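Local coordinates for 6b protein (PDB 3AQ3) that disturbs plant cell proliferation as an Agrobacterium toxin, probably through ADP-ribosylation and interference with host miRNA machinery, at residues A160-Y165 / F191-L196; P85-A90 / Q114-G119. All coordinates share one frame; numbering follows the deposited sequence.

Contact 1: residues A160-Y165 / F191-L196; sequences ARLGNY and FQLSDL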
loop_
_atom_site.group_PDB
_atom_site.type_symbol
_atom_site.label_atom_id
_atom_site.label_comp_id
_atom_site.label_asym_id
_atom_site.label_seq_id
_atom_site.Cartn_x
_atom_site.Cartn_y
_atom_site.Cartn_z
ATOM N N ALA A 160 -0.972 -9.111 -2.914
ATOM C CA ALA A 160 0.489 -9.107 -3.006
ATOM C C ALA A 160 0.974 -8.742 -4.401
ATOM O O ALA A 160 0.503 -9.282 -5.405
ATOM C CB ALA A 160 1.069 -10.440 -2.584
ATOM N N ARG A 161 1.920 -7.815 -4.433
ATOM C CA ARG A 161 2.708 -7.519 -5.612
ATOM C C ARG A 161 4.022 -8.270 -5.469
ATOM O O ARG A 161 4.837 -7.954 -4.602
ATOM C CB ARG A 161 2.968 -6.018 -5.707
ATOM C CG ARG A 161 3.796 -5.589 -6.911
ATOM C CD ARG A 161 4.191 -4.119 -6.773
ATOM N NE ARG A 161 4.836 -3.628 -7.981
ATOM C CZ ARG A 161 6.100 -3.878 -8.315
ATOM N NH1 ARG A 161 6.868 -4.619 -7.525
ATOM N NH2 ARG A 161 6.594 -3.390 -9.441
ATOM N N LEU A 162 4.212 -9.259 -6.342
ATOM C CA LEU A 162 5.369 -10.165 -6.326
ATOM C C LEU A 162 5.436 -10.954 -5.019
ATOM O O LEU A 162 4.396 -11.243 -4.417
ATOM C CB LEU A 162 6.675 -9.413 -6.610
ATOM C CG LEU A 162 6.699 -8.527 -7.857
ATOM C CD1 LEU A 162 8.072 -7.843 -7.990
ATOM C CD2 LEU A 162 6.332 -9.327 -9.121
ATOM N N GLY A 163 6.648 -11.287 -4.582
ATOM C CA GLY A 163 6.835 -12.113 -3.403
ATOM C C GLY A 163 6.551 -13.574 -3.698
ATOM O O GLY A 163 6.444 -13.987 -4.858
ATOM N N ASN A 164 6.436 -14.364 -2.643
ATOM C CA ASN A 164 6.182 -15.789 -2.792
ATOM C C ASN A 164 4.714 -16.079 -2.467
ATOM O O ASN A 164 4.384 -16.597 -1.394
ATOM C CB ASN A 164 7.147 -16.595 -1.911
ATOM C CG ASN A 164 8.617 -16.300 -2.226
ATOM O OD1 ASN A 164 9.062 -16.420 -3.379
ATOM N ND2 ASN A 164 9.379 -15.918 -1.199
ATOM N N TYR A 165 3.841 -15.698 -3.398
ATOM C CA TYR A 165 2.396 -15.796 -3.203
ATOM C C TYR A 165 1.717 -16.383 -4.430
ATOM O O TYR A 165 2.225 -16.268 -5.547
ATOM C CB TYR A 165 1.790 -14.420 -2.880
ATOM C CG TYR A 165 2.289 -13.829 -1.580
ATOM C CD1 TYR A 165 3.380 -12.954 -1.566
ATOM C CD2 TYR A 165 1.692 -14.160 -0.360
ATOM C CE1 TYR A 165 3.856 -12.416 -0.372
ATOM C CE2 TYR A 165 2.167 -13.627 0.842
ATOM C CZ TYR A 165 3.252 -12.760 0.827
ATOM O OH TYR A 165 3.732 -12.218 2.005
ATOM N N PHE A 191 8.859 -4.202 -15.201
ATOM C CA PHE A 191 8.434 -3.585 -13.953
ATOM C C PHE A 191 9.556 -3.653 -12.931
ATOM O O PHE A 191 10.539 -4.372 -13.122
ATOM C CB PHE A 191 7.145 -4.222 -13.406
ATOM C CG PHE A 191 7.177 -5.724 -13.328
ATOM C CD1 PHE A 191 7.764 -6.372 -12.245
ATOM C CD2 PHE A 191 6.581 -6.493 -14.319
ATOM C CE1 PHE A 191 7.780 -7.761 -12.166
ATOM C CE2 PHE A 191 6.588 -7.881 -14.246
ATOM C CZ PHE A 191 7.193 -8.517 -13.166
ATOM N N GLN A 192 9.407 -2.900 -11.845
ATOM C CA GLN A 192 10.447 -2.826 -10.828
ATOM C C GLN A 192 10.423 -4.015 -9.871
ATOM O O GLN A 192 9.361 -4.422 -9.379
ATOM C CB GLN A 192 10.320 -1.526 -10.041
ATOM C CG GLN A 192 10.243 -0.282 -10.896
ATOM C CD GLN A 192 9.758 0.902 -10.100
ATOM O OE1 GLN A 192 10.548 1.594 -9.469
ATOM N NE2 GLN A 192 8.449 1.143 -10.123
ATOM N N LEU A 193 11.611 -4.552 -9.612
ATOM C CA LEU A 193 11.825 -5.612 -8.633
ATOM C C LEU A 193 12.900 -5.116 -7.679
ATOM O O LEU A 193 14.098 -5.265 -7.960
ATOM C CB LEU A 193 12.343 -6.888 -9.310
ATOM C CG LEU A 193 11.480 -7.706 -10.267
ATOM C CD1 LEU A 193 12.203 -7.890 -11.600
ATOM C CD2 LEU A 193 11.125 -9.057 -9.646
ATOM N N SER A 194 12.477 -4.509 -6.569
ATOM C CA SER A 194 13.408 -4.094 -5.516
ATOM C C SER A 194 12.672 -3.835 -4.225
ATOM O O SER A 194 11.440 -3.883 -4.175
ATOM C CB SER A 194 14.205 -2.848 -5.918
ATOM O OG SER A 194 13.332 -1.765 -6.129
ATOM N N ASP A 195 13.426 -3.545 -3.175
ATOM C CA ASP A 195 12.823 -3.354 -1.867
ATOM C C ASP A 195 12.222 -1.986 -1.677
ATOM O O ASP A 195 11.449 -1.788 -0.759
ATOM C CB ASP A 195 13.809 -3.721 -0.767
ATOM C CG ASP A 195 14.059 -5.214 -0.724
ATOM O OD1 ASP A 195 13.099 -5.965 -0.440
ATOM O OD2 ASP A 195 15.192 -5.629 -1.034
ATOM N N LEU A 196 12.599 -1.044 -2.543
ATOM C CA LEU A 196 11.909 0.238 -2.657
ATOM C C LEU A 196 11.639 0.508 -4.129
ATOM O O LEU A 196 12.563 0.531 -4.947
ATOM C CB LEU A 196 12.737 1.378 -2.041
ATOM C CG LEU A 196 13.108 1.327 -0.559
ATOM C CD1 LEU A 196 14.209 2.327 -0.252
ATOM C CD2 LEU A 196 11.887 1.539 0.352
#
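R161 and L162, where strand 154-161 runs out into a turn, meet the irregular segment 191-195, which runs into strand 196-198; the two backbones stay apart, closest at L162 and L193, whose CA atoms are 8.2 Å from each other, and the gap is bridged by the side chains of R161 and L162, which reach both main chain and side chains of 191-196. R161 does the polar work. With chi1 at 180° its chain leads away from the backbone N and runs extended to NE, carrying the guanidinium to the backbone carbonyl of Q192. Both end nitrogens reach that one oxygen: NH1 lies 3.1 Å from Q192 O, almost in line with the C=O bond, while NH2 is 3.0 Å from Q192 O, in the carbonyl plane and on a lone pair. Neither bond is straight (N-H...O angles of 143° and 153°). NH2 also forms a salt bridge with E57, which gives the buried charge a counterion; together with the Q192 oxygen, which lies in the guanidinium plane, it probably limits how the group can turn. L162 supplies the apolar half. Its two methyls divide the work: CD2 comes obliquely to the F191 ring, 3.7 Å from F191 CE1, and CD1 touches L193 CD2, also at 3.7 Å, the two leucine side chains crossing at about a right angle. Q192 turns its own amide to H198, with NE2 bonded to the carbonyl oxygen there. This is a surface contact with no backbone pairing, in which an arginine at a strand end fastens a loop by side chain to main chain, tying the three-stranded antiparallel sheet to the approach of strand 196-198.

Contact 2: residues P85-A90 / Q114-G119; sequences PSNSPA and QSCGQG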
loop_
_atom_site.group_PDB
_atom_site.type_symbol
_atom_site.label_atom_id
_atom_site.label_comp_id
_atom_site.label_asym_id
_atom_site.label_seq_id
_atom_site.Cartn_x
_atom_site.Cartn_y
_atom_site.Cartn_z
ATOM N N PRO A 85 7.557 0.455 -0.236
ATOM C CA PRO A 85 8.530 -0.526 0.253
ATOM C C PRO A 85 8.002 -1.961 0.160
ATOM O O PRO A 85 6.788 -2.189 0.167
ATOM C CB PRO A 85 8.710 -0.137 1.725
ATOM C CG PRO A 85 7.351 0.478 2.124
ATOM C CD PRO A 85 6.702 0.991 0.848
ATOM N N SER A 86 8.913 -2.917 0.067
ATOM C CA SER A 86 8.534 -4.302 0.261
ATOM C C SER A 86 8.330 -4.575 1.755
ATOM O O SER A 86 8.911 -3.901 2.612
ATOM C CB SER A 86 9.610 -5.216 -0.299
ATOM O OG SER A 86 10.807 -5.046 0.429
ATOM N N ASN A 87 7.484 -5.549 2.054
ATOM C CA ASN A 87 7.291 -6.016 3.427
ATOM C C ASN A 87 7.328 -7.537 3.525
ATOM O O ASN A 87 6.863 -8.102 4.516
ATOM C CB ASN A 87 5.989 -5.471 4.022
ATOM C CG ASN A 87 4.777 -5.730 3.131
ATOM O OD1 ASN A 87 4.807 -6.580 2.235
ATOM N ND2 ASN A 87 3.710 -4.989 3.369
ATOM N N SER A 88 7.877 -8.186 2.493
ATOM C CA SER A 88 8.082 -9.636 2.478
ATOM C C SER A 88 9.217 -10.018 1.529
ATOM O O SER A 88 9.595 -9.228 0.654
ATOM C CB SER A 88 6.783 -10.396 2.156
ATOM O OG SER A 88 6.157 -9.862 1.000
ATOM N N PRO A 89 9.799 -11.213 1.716
ATOM C CA PRO A 89 10.935 -11.575 0.871
ATOM C C PRO A 89 10.575 -11.721 -0.616
ATOM O O PRO A 89 9.392 -11.753 -0.979
ATOM C CB PRO A 89 11.399 -12.919 1.464
ATOM C CG PRO A 89 10.238 -13.454 2.181
ATOM C CD PRO A 89 9.475 -12.279 2.687
ATOM N N ALA A 90 11.604 -11.830 -1.449
ATOM C CA ALA A 90 11.477 -11.818 -2.916
ATOM C C ALA A 90 10.697 -10.597 -3.435
ATOM O O ALA A 90 9.926 -10.701 -4.397
ATOM C CB ALA A 90 10.890 -13.147 -3.447
ATOM N N GLN A 114 1.754 -13.368 10.150
ATOM C CA GLN A 114 1.245 -14.595 9.527
ATOM C C GLN A 114 1.201 -14.455 8.002
ATOM O O GLN A 114 1.236 -15.450 7.280
ATOM C CB GLN A 114 -0.156 -14.934 10.057
ATOM C CG GLN A 114 -0.193 -15.354 11.527
ATOM C CD GLN A 114 -1.558 -15.109 12.197
ATOM O OE1 GLN A 114 -2.575 -14.886 11.523
ATOM N NE2 GLN A 114 -1.577 -15.142 13.534
ATOM N N SER A 115 1.125 -13.215 7.528
ATOM C CA SER A 115 0.923 -12.925 6.113
ATOM C C SER A 115 2.225 -12.660 5.378
ATOM O O SER A 115 2.292 -12.869 4.171
ATOM C CB SER A 115 -0.007 -11.715 5.931
ATOM O OG SER A 115 -1.271 -11.932 6.534
ATOM N N CYS A 116 3.243 -12.188 6.097
ATOM C CA CYS A 116 4.504 -11.760 5.479
ATOM C C CYS A 116 5.712 -12.323 6.204
ATOM O O CYS A 116 5.797 -12.239 7.434
ATOM C CB CYS A 116 4.620 -10.234 5.477
ATOM S SG CYS A 116 3.166 -9.352 4.909
ATOM N N GLY A 117 6.654 -12.867 5.436
ATOM C CA GLY A 117 7.919 -13.368 5.987
ATOM C C GLY A 117 8.931 -12.255 6.200
ATOM O O GLY A 117 8.619 -11.077 6.005
ATOM N N GLN A 118 10.140 -12.624 6.601
ATOM C CA GLN A 118 11.199 -11.661 6.876
ATOM C C GLN A 118 12.145 -11.563 5.691
ATOM O O GLN A 118 12.406 -12.562 5.032
ATOM C CB GLN A 118 11.975 -12.068 8.133
ATOM C CG GLN A 118 11.084 -12.213 9.363
ATOM C CD GLN A 118 11.854 -12.470 10.649
ATOM O OE1 GLN A 118 12.773 -11.726 11.001
ATOM N NE2 GLN A 118 11.465 -13.516 11.367
ATOM N N GLY A 119 12.652 -10.363 5.416
ATOM C CA GLY A 119 13.597 -10.173 4.319
ATOM C C GLY A 119 13.276 -8.996 3.417
ATOM O O GLY A 119 14.106 -8.601 2.596
HETATM O O HOH W 1 7.258 -8.702 7.223
#
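The loop 85-90, which carries a classic beta bulge (N87 and S88 both face G92), packs against the segment that leaves helix 105-115, with C116 the first residue out of helical geometry. C116 points its side chain at the bulge: CB lies 3.2 Å from N87 O and 4.0 Å from S88 CB. A chi1 of -47° swings SG to the N side of the residue, opposite its carbonyl carbon, and it passes 3.9 Å from N87 O. No direct hydrogen bond joins the segments. A water lies between two carbonyls instead, 2.8 Å from N87 O and 3.0 Å from G117 O. The N87 amide is taken up by other parts of the chain, OD1 by the backbone N of V94 and ND2 by Y124 OH. Further along, the P89 ring rests on the glycine-rich backbone: its CD is 3.6 Å from G117 C and its CG 3.7 Å from Q118 O. Here the chains run close, P89 CA being 4.6 Å from G119 CA, and G119 takes a positive phi of 133°. The CB of Q118 points away, and its OE1 is bonded to N123. The arrangement is loop packing at a helix C-terminal end, joining the exit of helix 105-115 to the bulged approach of strand 93-96.

In the fold
Contact 1 is a surface contact, whereas contact 2 is partly buried, with N87, S88 and C116 inside and Q118 and G119 exposed. Their centres are about 10 Å apart, on the same side of the chain's centre, and they follow one another in sequence. Contact 1 combines a charged side-chain grip on a carbonyl with leucine and phenylalanine packing; contact 2 relies on close backbone packing, a proline ring and a bridging water. Two probable hydrogen bonds join them: D195 OD1 to S86 OG at 2.6 Å, and Y165 OH to S115 O at 2.7 Å. Thus both segments of contact 1 reach contact 2, one at its loop and the other at its helix end.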